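PDB 7C7U: biofilm-associated surface protein from Staphylococcus aureus, which is a cell-wall-anchored adhesion protein of the bacterial surface that takes part in biofilm formation, probably through calcium-modulated assembly into functional amyloid. Local coordinates for residues Asn68-Ile79 with Leu163-Glu174; Arg179-Phe187 with Ala212-Asn220. All coordinates share one frame; numbering follows the deposited sequence.

Contact 1: Asn68-Ile79 with Leu163-Glu174. With CA (calcium ion), chain C.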
loop_
_atom_site.group_PDB
_atom_site.type_symbol
_atom_site.label_atom_id
_atom_site.label_comp_id
_atom_site.label_asym_id
_atom_site.label_seq_id
_atom_site.Cartn_x
_atom_site.Cartn_y
_atom_site.Cartn_z
ATOM N N ASN A 68 -20.046 9.435 -14.098
ATOM C CA ASN A 68 -18.671 9.904 -14.001
ATOM C C ASN A 68 -17.940 9.311 -12.802
ATOM O O ASN A 68 -16.931 9.870 -12.361
ATOM C CB ASN A 68 -18.626 11.435 -13.960
ATOM C CG ASN A 68 -19.295 12.011 -12.726
ATOM O OD1 ASN A 68 -20.370 11.561 -12.322
ATOM N ND2 ASN A 68 -18.658 13.007 -12.117
ATOM N N ARG A 69 -18.433 8.196 -12.258
ATOM C CA ARG A 69 -17.778 7.601 -11.098
ATOM C C ARG A 69 -16.366 7.140 -11.433
ATOM O O ARG A 69 -15.429 7.375 -10.659
ATOM C CB ARG A 69 -18.588 6.422 -10.564
ATOM C CG ARG A 69 -17.962 5.788 -9.329
ATOM C CD ARG A 69 -18.686 4.527 -8.903
ATOM N NE ARG A 69 -18.000 3.868 -7.797
ATOM C CZ ARG A 69 -18.508 2.858 -7.098
ATOM N NH1 ARG A 69 -19.716 2.391 -7.389
ATOM N NH2 ARG A 69 -17.811 2.319 -6.105
ATOM N N TYR A 70 -16.181 6.506 -12.589
ATOM C CA TYR A 70 -14.911 5.879 -12.921
ATOM C C TYR A 70 -14.128 6.762 -13.882
ATOM O O TYR A 70 -14.659 7.211 -14.904
ATOM C CB TYR A 70 -15.134 4.486 -13.504
ATOM C CG TYR A 70 -15.673 3.522 -12.477
ATOM C CD1 TYR A 70 -14.892 3.122 -11.412
ATOM C CD2 TYR A 70 -16.972 3.032 -12.563
ATOM C CE1 TYR A 70 -15.373 2.252 -10.463
ATOM C CE2 TYR A 70 -17.471 2.151 -11.605
ATOM C CZ TYR A 70 -16.662 1.767 -10.562
ATOM O OH TYR A 70 -17.125 0.900 -9.599
ATOM N N LYS A 71 -12.860 6.991 -13.554
ATOM C CA LYS A 71 -12.000 7.921 -14.265
ATOM C C LYS A 71 -10.814 7.185 -14.872
ATOM O O LYS A 71 -10.431 6.106 -14.424
ATOM C CB LYS A 71 -11.476 9.009 -13.320
ATOM C CG LYS A 71 -12.531 9.628 -12.408
ATOM C CD LYS A 71 -13.078 10.890 -13.048
ATOM C CE LYS A 71 -14.251 11.454 -12.272
ATOM N NZ LYS A 71 -15.031 12.410 -13.118
ATOM N N ILE A 72 -10.228 7.789 -15.898
ATOM C CA ILE A 72 -8.980 7.307 -16.477
ATOM C C ILE A 72 -7.850 8.139 -15.885
ATOM O O ILE A 72 -7.883 9.373 -15.938
ATOM C CB ILE A 72 -9.011 7.398 -18.008
ATOM C CG1 ILE A 72 -10.060 6.436 -18.567
ATOM C CG2 ILE A 72 -7.643 7.114 -18.602
ATOM C CD1 ILE A 72 -10.282 6.648 -20.050
ATOM N N ASP A 73 -6.866 7.475 -15.288
ATOM C CA ASP A 73 -5.744 8.156 -14.654
ATOM C C ASP A 73 -4.454 7.794 -15.363
ATOM O O ASP A 73 -4.159 6.610 -15.561
ATOM C CB ASP A 73 -5.625 7.814 -13.164
ATOM C CG ASP A 73 -6.518 8.671 -12.325
ATOM O OD1 ASP A 73 -7.397 9.306 -12.931
ATOM O OD2 ASP A 73 -6.328 8.758 -11.087
ATOM N N LEU A 74 -3.702 8.818 -15.738
ATOM C CA LEU A 74 -2.397 8.668 -16.358
ATOM C C LEU A 74 -1.359 9.298 -15.447
ATOM O O LEU A 74 -1.408 10.505 -15.194
ATOM C CB LEU A 74 -2.368 9.332 -17.724
ATOM C CG LEU A 74 -1.019 9.366 -18.422
ATOM C CD1 LEU A 74 -0.478 7.966 -18.598
ATOM C CD2 LEU A 74 -1.192 10.028 -19.803
ATOM N N LYS A 75 -0.403 8.494 -14.998
ATOM C CA LYS A 75 0.635 8.940 -14.071
ATOM C C LYS A 75 1.985 8.869 -14.762
ATOM O O LYS A 75 2.386 7.798 -15.224
ATOM C CB LYS A 75 0.643 8.077 -12.813
ATOM C CG LYS A 75 1.787 8.384 -11.865
ATOM C CD LYS A 75 1.637 7.627 -10.549
ATOM C CE LYS A 75 2.940 7.667 -9.766
ATOM N NZ LYS A 75 3.435 9.056 -9.480
ATOM N N LEU A 76 2.703 9.984 -14.779
ATOM C CA LEU A 76 3.915 10.110 -15.564
ATOM C C LEU A 76 5.130 10.302 -14.669
ATOM O O LEU A 76 5.052 10.922 -13.609
ATOM C CB LEU A 76 3.819 11.284 -16.529
ATOM C CG LEU A 76 2.664 11.146 -17.528
ATOM C CD1 LEU A 76 2.429 12.476 -18.220
ATOM C CD2 LEU A 76 2.982 10.058 -18.529
ATOM N N ASP A 77 6.249 9.785 -15.142
ATOM C CA ASP A 77 7.525 9.969 -14.484
ATOM C C ASP A 77 7.737 11.442 -14.136
ATOM O O ASP A 77 7.429 12.324 -14.952
ATOM C CB ASP A 77 8.639 9.478 -15.403
ATOM C CG ASP A 77 9.932 9.256 -14.676
ATOM O OD1 ASP A 77 10.665 10.248 -14.432
ATOM O OD2 ASP A 77 10.206 8.088 -14.349
ATOM N N PRO A 78 8.244 11.743 -12.930
ATOM C CA PRO A 78 8.513 13.146 -12.550
ATOM C C PRO A 78 9.382 13.926 -13.528
ATOM O O PRO A 78 9.180 15.138 -13.695
ATOM C CB PRO A 78 9.214 13.000 -11.189
ATOM C CG PRO A 78 8.739 11.696 -10.652
ATOM C CD PRO A 78 8.497 10.799 -11.824
ATOM N N ILE A 79 10.369 13.285 -14.149
ATOM C CA ILE A 79 11.160 13.972 -15.170
ATOM C C ILE A 79 10.254 14.575 -16.239
ATOM O O ILE A 79 10.447 15.724 -16.667
ATOM C CB ILE A 79 12.186 13.007 -15.788
ATOM C CG1 ILE A 79 13.195 12.535 -14.740
ATOM C CG2 ILE A 79 12.899 13.680 -16.944
ATOM C CD1 ILE A 79 14.092 13.633 -14.224
ATOM N N LEU A 163 11.980 6.112 -17.619
ATOM C CA LEU A 163 10.914 7.110 -17.544
ATOM C C LEU A 163 9.606 6.344 -17.460
ATOM O O LEU A 163 9.081 5.887 -18.481
ATOM C CB LEU A 163 10.952 8.062 -18.736
ATOM C CG LEU A 163 12.303 8.763 -18.910
ATOM C CD1 LEU A 163 12.440 9.310 -20.327
ATOM C CD2 LEU A 163 12.476 9.860 -17.866
ATOM N N ASN A 164 9.083 6.184 -16.243
ATOM C CA ASN A 164 7.970 5.261 -16.014
ATOM C C ASN A 164 6.628 5.898 -16.361
ATOM O O ASN A 164 6.462 7.125 -16.339
ATOM C CB ASN A 164 7.949 4.783 -14.554
ATOM C CG ASN A 164 9.324 4.350 -14.075
ATOM O OD1 ASN A 164 10.059 5.142 -13.507
ATOM N ND2 ASN A 164 9.692 3.110 -14.349
ATOM N N HIS A 165 5.661 5.041 -16.697
ATOM C CA HIS A 165 4.286 5.483 -16.839
ATOM C C HIS A 165 3.367 4.432 -16.241
ATOM O O HIS A 165 3.725 3.259 -16.111
ATOM C CB HIS A 165 3.892 5.799 -18.315
ATOM C CG HIS A 165 4.199 4.719 -19.312
ATOM N ND1 HIS A 165 3.505 3.531 -19.369
ATOM C CD2 HIS A 165 5.084 4.684 -20.342
ATOM C CE1 HIS A 165 3.958 2.799 -20.372
ATOM N NE2 HIS A 165 4.921 3.474 -20.979
ATOM N N GLN A 166 2.192 4.879 -15.839
ATOM C CA GLN A 166 1.162 3.986 -15.344
ATOM C C GLN A 166 -0.190 4.532 -15.765
ATOM O O GLN A 166 -0.392 5.745 -15.810
ATOM C CB GLN A 166 1.251 3.861 -13.805
ATOM C CG GLN A 166 0.312 2.850 -13.189
ATOM C CD GLN A 166 0.296 2.959 -11.672
ATOM O OE1 GLN A 166 0.270 4.064 -11.127
ATOM N NE2 GLN A 166 0.311 1.821 -10.989
ATOM N N VAL A 167 -1.119 3.627 -16.060
ATOM C CA VAL A 167 -2.477 3.996 -16.420
ATOM C C VAL A 167 -3.417 3.048 -15.678
ATOM O O VAL A 167 -3.092 1.877 -15.446
ATOM C CB VAL A 167 -2.681 3.970 -17.962
ATOM C CG1 VAL A 167 -2.604 2.548 -18.514
ATOM C CG2 VAL A 167 -3.975 4.631 -18.347
ATOM N N PHE A 168 -4.563 3.568 -15.265
ATOM C CA PHE A 168 -5.558 2.746 -14.590
ATOM C C PHE A 168 -6.870 3.513 -14.538
ATOM O O PHE A 168 -6.924 4.725 -14.778
ATOM C CB PHE A 168 -5.110 2.356 -13.171
ATOM C CG PHE A 168 -4.677 3.524 -12.323
ATOM C CD1 PHE A 168 -3.372 4.007 -12.401
ATOM C CD2 PHE A 168 -5.553 4.116 -11.413
ATOM C CE1 PHE A 168 -2.954 5.078 -11.617
ATOM C CE2 PHE A 168 -5.137 5.183 -10.609
ATOM C CZ PHE A 168 -3.837 5.665 -10.718
ATOM N N VAL A 169 -7.926 2.778 -14.219
ATOM C CA VAL A 169 -9.221 3.354 -13.894
ATOM C C VAL A 169 -9.271 3.570 -12.383
ATOM O O VAL A 169 -8.946 2.663 -11.608
ATOM C CB VAL A 169 -10.366 2.439 -14.366
ATOM C CG1 VAL A 169 -11.717 2.960 -13.891
ATOM C CG2 VAL A 169 -10.348 2.316 -15.886
ATOM N N ARG A 170 -9.640 4.778 -11.967
ATOM C CA ARG A 170 -9.805 5.098 -10.557
ATOM C C ARG A 170 -11.287 5.155 -10.217
ATOM O O ARG A 170 -12.063 5.820 -10.911
ATOM C CB ARG A 170 -9.149 6.432 -10.201
ATOM C CG ARG A 170 -9.048 6.690 -8.665
ATOM C CD ARG A 170 -8.317 7.996 -8.358
ATOM N NE ARG A 170 -9.004 9.168 -8.912
ATOM C CZ ARG A 170 -9.902 9.904 -8.260
ATOM N NH1 ARG A 170 -10.458 10.947 -8.861
ATOM N NH2 ARG A 170 -10.222 9.628 -6.995
ATOM N N ASP A 171 -11.669 4.452 -9.154
ATOM C CA ASP A 171 -12.986 4.586 -8.528
ATOM C C ASP A 171 -12.965 5.883 -7.739
ATOM O O ASP A 171 -12.348 5.964 -6.674
ATOM C CB ASP A 171 -13.267 3.375 -7.641
ATOM C CG ASP A 171 -14.650 3.415 -6.958
ATOM O OD1 ASP A 171 -15.273 4.497 -6.845
ATOM O OD2 ASP A 171 -15.101 2.334 -6.519
ATOM N N SER A 172 -13.621 6.921 -8.262
ATOM C CA SER A 172 -13.554 8.220 -7.599
ATOM C C SER A 172 -14.378 8.256 -6.319
ATOM O O SER A 172 -14.163 9.145 -5.488
ATOM C CB SER A 172 -14.008 9.336 -8.533
ATOM O OG SER A 172 -15.394 9.244 -8.770
ATOM N N ARG A 173 -15.317 7.323 -6.144
ATOM C CA ARG A 173 -16.036 7.253 -4.877
ATOM C C ARG A 173 -15.136 6.714 -3.772
ATOM O O ARG A 173 -15.178 7.203 -2.637
ATOM C CB ARG A 173 -17.294 6.395 -5.024
ATOM C CG ARG A 173 -18.128 6.301 -3.741
ATOM C CD ARG A 173 -19.349 5.411 -3.916
ATOM N NE ARG A 173 -20.175 5.814 -5.052
ATOM C CZ ARG A 173 -21.268 5.163 -5.445
ATOM N NH1 ARG A 173 -21.663 4.081 -4.788
ATOM N NH2 ARG A 173 -21.962 5.591 -6.495
ATOM N N GLU A 174 -14.286 5.734 -4.088
ATOM C CA GLU A 174 -13.435 5.107 -3.085
ATOM C C GLU A 174 -11.988 5.590 -3.120
ATOM O O GLU A 174 -11.229 5.273 -2.193
ATOM C CB GLU A 174 -13.453 3.581 -3.251
ATOM C CG GLU A 174 -14.832 2.963 -3.382
ATOM C CD GLU A 174 -14.775 1.443 -3.436
ATOM O OE1 GLU A 174 -13.652 0.895 -3.457
ATOM O OE2 GLU A 174 -15.845 0.793 -3.454
HETATM CA CA CA C . 11.955 6.830 -13.235
HETATM O O HOH W 1 12.886 9.023 -13.434
HETATM O O HOH W 2 11.981 5.242 -11.426
#
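Strands 70-76 and 163-171 pair antiparallel from Tyr70-Asp171 to Leu76-His165, hydrogen-bonded pairs such as Asp73-Phe168 alternating with non-hydrogen-bonded ones, and form a central ladder of a mixed beta-sheet with a calcium site at one end. On the sheet face carrying Asp73, Phe168 and Arg170, CB of Asp73 rests over the Phe168 ring in a CH-pi contact, 3.9 Å from its centroid. With chi1 at 52°, Phe168 CG lies between its backbone N and carbonyl carbon, which turns a ring face to the Asp73 methylene. Asp73 OD2 lies at the edge of the Arg170 guanidinium, 3.5 Å from NE, which also pairs with Glu115. On the other face Tyr70 CB packs on Val169 CG1, and Leu74 and Val167 reach Phe37.

Just beyond the last pair, Tyr70-Asp171, the extended Arg69 side chain grips Asp171 side-on. Its NE meets Asp171 OD1 at 3.0 Å from above the carboxylate plane, while NH2 takes Asp171 OD2 on the syn side at 2.7 Å. Arg173 lies flat on the Arg69 guanidinium, planes 10° apart, and the Tyr70 hydroxyl, hydrogen-bonded to Asn29 ND2, sits over the opposite face; the nearby carboxylates probably offset the like charges. Asp171 OD1 also accepts from Glu174 N, an Asx motif.

At the far end Asp77 N-caps the following helix, OD1 accepting from Ile79 N. The carbonyl O of Lys162 and OD1 of Asn161 complete the calcium shell with two waters, Asn164 OD1 and Asp77 OD2, the last lying 2.4 Å from the metal and 2.9 Å from Asn164 N.

Contact 2: Arg179-Phe187 with Ala212-Asn220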
loop_
_atom_site.group_PDB
_atom_site.type_symbol
_atom_site.label_atom_id
_atom_site.label_comp_id
_atom_site.label_asym_id
_atom_site.label_seq_id
_atom_site.Cartn_x
_atom_site.Cartn_y
_atom_site.Cartn_z
ATOM N N ARG A 179 -8.483 -2.996 -9.785
ATOM C CA ARG A 179 -7.319 -3.872 -9.900
ATOM C C ARG A 179 -7.105 -4.352 -11.332
ATOM O O ARG A 179 -5.978 -4.321 -11.845
ATOM C CB ARG A 179 -7.482 -5.053 -8.944
ATOM C CG ARG A 179 -6.387 -6.107 -8.994
ATOM C CD ARG A 179 -6.667 -7.208 -7.967
ATOM N NE ARG A 179 -7.534 -6.730 -6.891
ATOM C CZ ARG A 179 -7.112 -6.384 -5.677
ATOM N NH1 ARG A 179 -5.825 -6.473 -5.364
ATOM N NH2 ARG A 179 -7.980 -5.951 -4.768
ATOM N N THR A 180 -8.172 -4.762 -12.010
ATOM C CA THR A 180 -8.017 -5.361 -13.330
ATOM C C THR A 180 -7.744 -4.340 -14.425
ATOM O O THR A 180 -7.423 -4.735 -15.547
ATOM C CB THR A 180 -9.266 -6.171 -13.687
ATOM O OG1 THR A 180 -10.429 -5.362 -13.480
ATOM C CG2 THR A 180 -9.365 -7.396 -12.799
ATOM N N SER A 181 -7.843 -3.047 -14.131
ATOM C CA SER A 181 -7.631 -2.020 -15.143
ATOM C C SER A 181 -6.172 -1.599 -15.278
ATOM O O SER A 181 -5.829 -0.924 -16.256
ATOM C CB SER A 181 -8.464 -0.783 -14.818
ATOM O OG SER A 181 -7.888 -0.069 -13.746
ATOM N N GLU A 182 -5.322 -1.997 -14.338
ATOM C CA GLU A 182 -4.016 -1.382 -14.164
ATOM C C GLU A 182 -3.020 -1.856 -15.213
ATOM O O GLU A 182 -2.895 -3.052 -15.504
ATOM C CB GLU A 182 -3.482 -1.679 -12.763
ATOM C CG GLU A 182 -2.176 -0.970 -12.451
ATOM C CD GLU A 182 -1.313 -1.727 -11.458
ATOM O OE1 GLU A 182 -1.873 -2.436 -10.587
ATOM O OE2 GLU A 182 -0.068 -1.605 -11.552
ATOM N N SER A 183 -2.282 -0.903 -15.762
ATOM C CA SER A 183 -1.197 -1.221 -16.661
ATOM C C SER A 183 -0.080 -0.227 -16.415
ATOM O O SER A 183 -0.321 0.881 -15.945
ATOM C CB SER A 183 -1.659 -1.136 -18.114
ATOM O OG SER A 183 -0.842 -1.913 -18.948
ATOM N N SER A 184 1.143 -0.627 -16.737
ATOM C CA SER A 184 2.295 0.244 -16.508
ATOM C C SER A 184 3.300 0.005 -17.630
ATOM O O SER A 184 3.005 -0.693 -18.604
ATOM C CB SER A 184 2.909 0.018 -15.118
ATOM O OG SER A 184 3.354 -1.329 -14.922
ATOM N N GLY A 185 4.483 0.598 -17.489
ATOM C CA GLY A 185 5.549 0.479 -18.471
ATOM C C GLY A 185 6.551 1.619 -18.344
ATOM O O GLY A 185 6.618 2.307 -17.323
ATOM N N TYR A 186 7.337 1.802 -19.403
ATOM C CA TYR A 186 8.256 2.919 -19.430
ATOM C C TYR A 186 8.492 3.303 -20.877
ATOM O O TYR A 186 8.395 2.458 -21.769
ATOM C CB TYR A 186 9.585 2.607 -18.727
ATOM C CG TYR A 186 10.314 1.370 -19.221
ATOM C CD1 TYR A 186 11.293 1.463 -20.213
ATOM C CD2 TYR A 186 10.064 0.125 -18.672
ATOM C CE1 TYR A 186 11.977 0.338 -20.649
ATOM C CE2 TYR A 186 10.752 -1.004 -19.094
ATOM C CZ TYR A 186 11.702 -0.884 -20.095
ATOM O OH TYR A 186 12.384 -1.996 -20.533
ATOM N N PHE A 187 8.776 4.590 -21.089
ATOM C CA PHE A 187 9.080 5.111 -22.418
ATOM C C PHE A 187 10.424 4.590 -22.887
ATOM O O PHE A 187 11.377 4.497 -22.107
ATOM C CB PHE A 187 9.120 6.631 -22.402
ATOM C CG PHE A 187 7.805 7.271 -22.104
ATOM C CD1 PHE A 187 6.869 7.468 -23.113
ATOM C CD2 PHE A 187 7.515 7.715 -20.815
ATOM C CE1 PHE A 187 5.658 8.083 -22.833
ATOM C CE2 PHE A 187 6.314 8.331 -20.533
ATOM C CZ PHE A 187 5.371 8.501 -21.538
ATOM N N ALA A 212 -1.533 -3.869 -29.895
ATOM C CA ALA A 212 -0.737 -3.168 -28.893
ATOM C C ALA A 212 -0.461 -4.129 -27.761
ATOM O O ALA A 212 -1.121 -5.163 -27.642
ATOM C CB ALA A 212 -1.468 -1.929 -28.380
ATOM N N SER A 213 0.522 -3.781 -26.923
ATOM C CA SER A 213 0.824 -4.629 -25.782
ATOM C C SER A 213 1.288 -3.781 -24.617
ATOM O O SER A 213 1.971 -2.770 -24.791
ATOM C CB SER A 213 1.901 -5.664 -26.120
ATOM O OG SER A 213 2.189 -6.497 -25.025
ATOM N N SER A 214 0.937 -4.223 -23.420
ATOM C CA SER A 214 1.421 -3.554 -22.225
ATOM C C SER A 214 1.463 -4.577 -21.108
ATOM O O SER A 214 0.949 -5.684 -21.240
ATOM C CB SER A 214 0.525 -2.376 -21.858
ATOM O OG SER A 214 -0.669 -2.875 -21.260
ATOM N N GLY A 215 2.106 -4.215 -19.998
ATOM C CA GLY A 215 2.271 -5.136 -18.901
ATOM C C GLY A 215 1.791 -4.523 -17.601
ATOM O O GLY A 215 1.524 -3.326 -17.509
ATOM N N SER A 216 1.651 -5.385 -16.606
ATOM C CA SER A 216 1.426 -4.938 -15.242
ATOM C C SER A 216 2.243 -5.830 -14.330
ATOM O O SER A 216 2.419 -7.014 -14.617
ATOM C CB SER A 216 -0.062 -4.983 -14.869
ATOM O OG SER A 216 -0.541 -6.317 -14.822
ATOM N N ALA A 217 2.774 -5.255 -13.254
ATOM C CA ALA A 217 3.587 -5.994 -12.300
ATOM C C ALA A 217 3.004 -5.729 -10.922
ATOM O O ALA A 217 2.794 -4.570 -10.556
ATOM C CB ALA A 217 5.063 -5.570 -12.359
ATOM N N THR A 218 2.701 -6.794 -10.189
ATOM C CA THR A 218 2.027 -6.679 -8.905
ATOM C C THR A 218 2.671 -7.619 -7.899
ATOM O O THR A 218 3.424 -8.523 -8.253
ATOM C CB THR A 218 0.528 -7.003 -9.011
ATOM O OG1 THR A 218 0.349 -8.280 -9.625
ATOM C CG2 THR A 218 -0.218 -5.946 -9.815
ATOM N N TYR A 219 2.328 -7.426 -6.628
ATOM C CA TYR A 219 2.759 -8.315 -5.559
ATOM C C TYR A 219 1.588 -9.188 -5.123
ATOM O O TYR A 219 0.464 -8.701 -4.985
ATOM C CB TYR A 219 3.299 -7.509 -4.367
ATOM C CG TYR A 219 3.486 -8.329 -3.122
ATOM C CD1 TYR A 219 4.492 -9.295 -3.042
ATOM C CD2 TYR A 219 2.662 -8.145 -2.022
ATOM C CE1 TYR A 219 4.659 -10.047 -1.904
ATOM C CE2 TYR A 219 2.822 -8.899 -0.872
ATOM C CZ TYR A 219 3.817 -9.847 -0.825
ATOM O OH TYR A 219 3.991 -10.591 0.310
ATOM N N ASN A 220 1.845 -10.479 -4.930
ATOM C CA ASN A 220 0.820 -11.408 -4.451
ATOM C C ASN A 220 1.391 -12.227 -3.298
ATOM O O ASN A 220 2.292 -13.051 -3.494
ATOM C CB ASN A 220 0.302 -12.309 -5.582
ATOM C CG ASN A 220 -0.907 -13.141 -5.159
ATOM O OD1 ASN A 220 -0.862 -13.837 -4.145
ATOM N ND2 ASN A 220 -1.992 -13.070 -5.930
HETATM O O HOH W 3 -2.670 -7.438 -5.581
HETATM O O HOH W 4 2.200 -2.315 -12.986
HETATM O O HOH W 5 1.728 -2.981 -8.887
#
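Ser183 and Ser214 meet through different first torsions: chi1 of -157° swings the Ser183 hydroxyl away from its own backbone N, whereas chi1 of 76° holds that of Ser214 between its N and carbonyl carbon. Ser183 OG and Ser214 OG come within 2.5 Å of each other in a short hydrogen bond whose donor is not settled. Beside them Ser184 N donates to Gly215 O at 2.8 Å, nearly straight. Gly215 brings no side chain to this crossing, and the two backbones approach closely there.

Between Glu182 and Ala217 the link is made by water. One molecule lies 2.5 Å from Ser184 OG, accepts from Ala217 N at 3.0 Å, and lies 2.8 Å from Glu182 OE2, to which it may donate. A second water donates to Ala217 O at 2.5 Å, with only a weak bond to the same carboxylate oxygen. Beyond the waters, Ser184 OG bonds Thr384 N and Glu182 OE1 bonds Tyr26 OH, while Glu182 OE1 passes Thr218 CG2 at 4.0 Å. The single antiparallel bridge joins the mixed sheet, through strand 183-187, to the outermost strand 210-220 of the five-stranded antiparallel sheet.

Contact 1 closes before contact 2 opens along the chain, and their centres lie about 12 Å apart on the same side of the chain's centre. They share one mixed sheet, in which strand 163-171 is flanked by strand 70-76 and by strand 183-187. Val167 N to Ser183 O and Val169 N to Ser181 OG, both probable hydrogen bonds, tie the two contacts directly. Strand 183-187 stays paired with 163-171 along its length, while Ser184 N makes the single bridge to strand 210-220, which borders the five-stranded antiparallel sheet. The calcium-bearing ladder is thus joined to the next sheet through one intervening strand, and Thr384, bonded to both Asn164 and Ser184, connects the two contacts to strand 381-388.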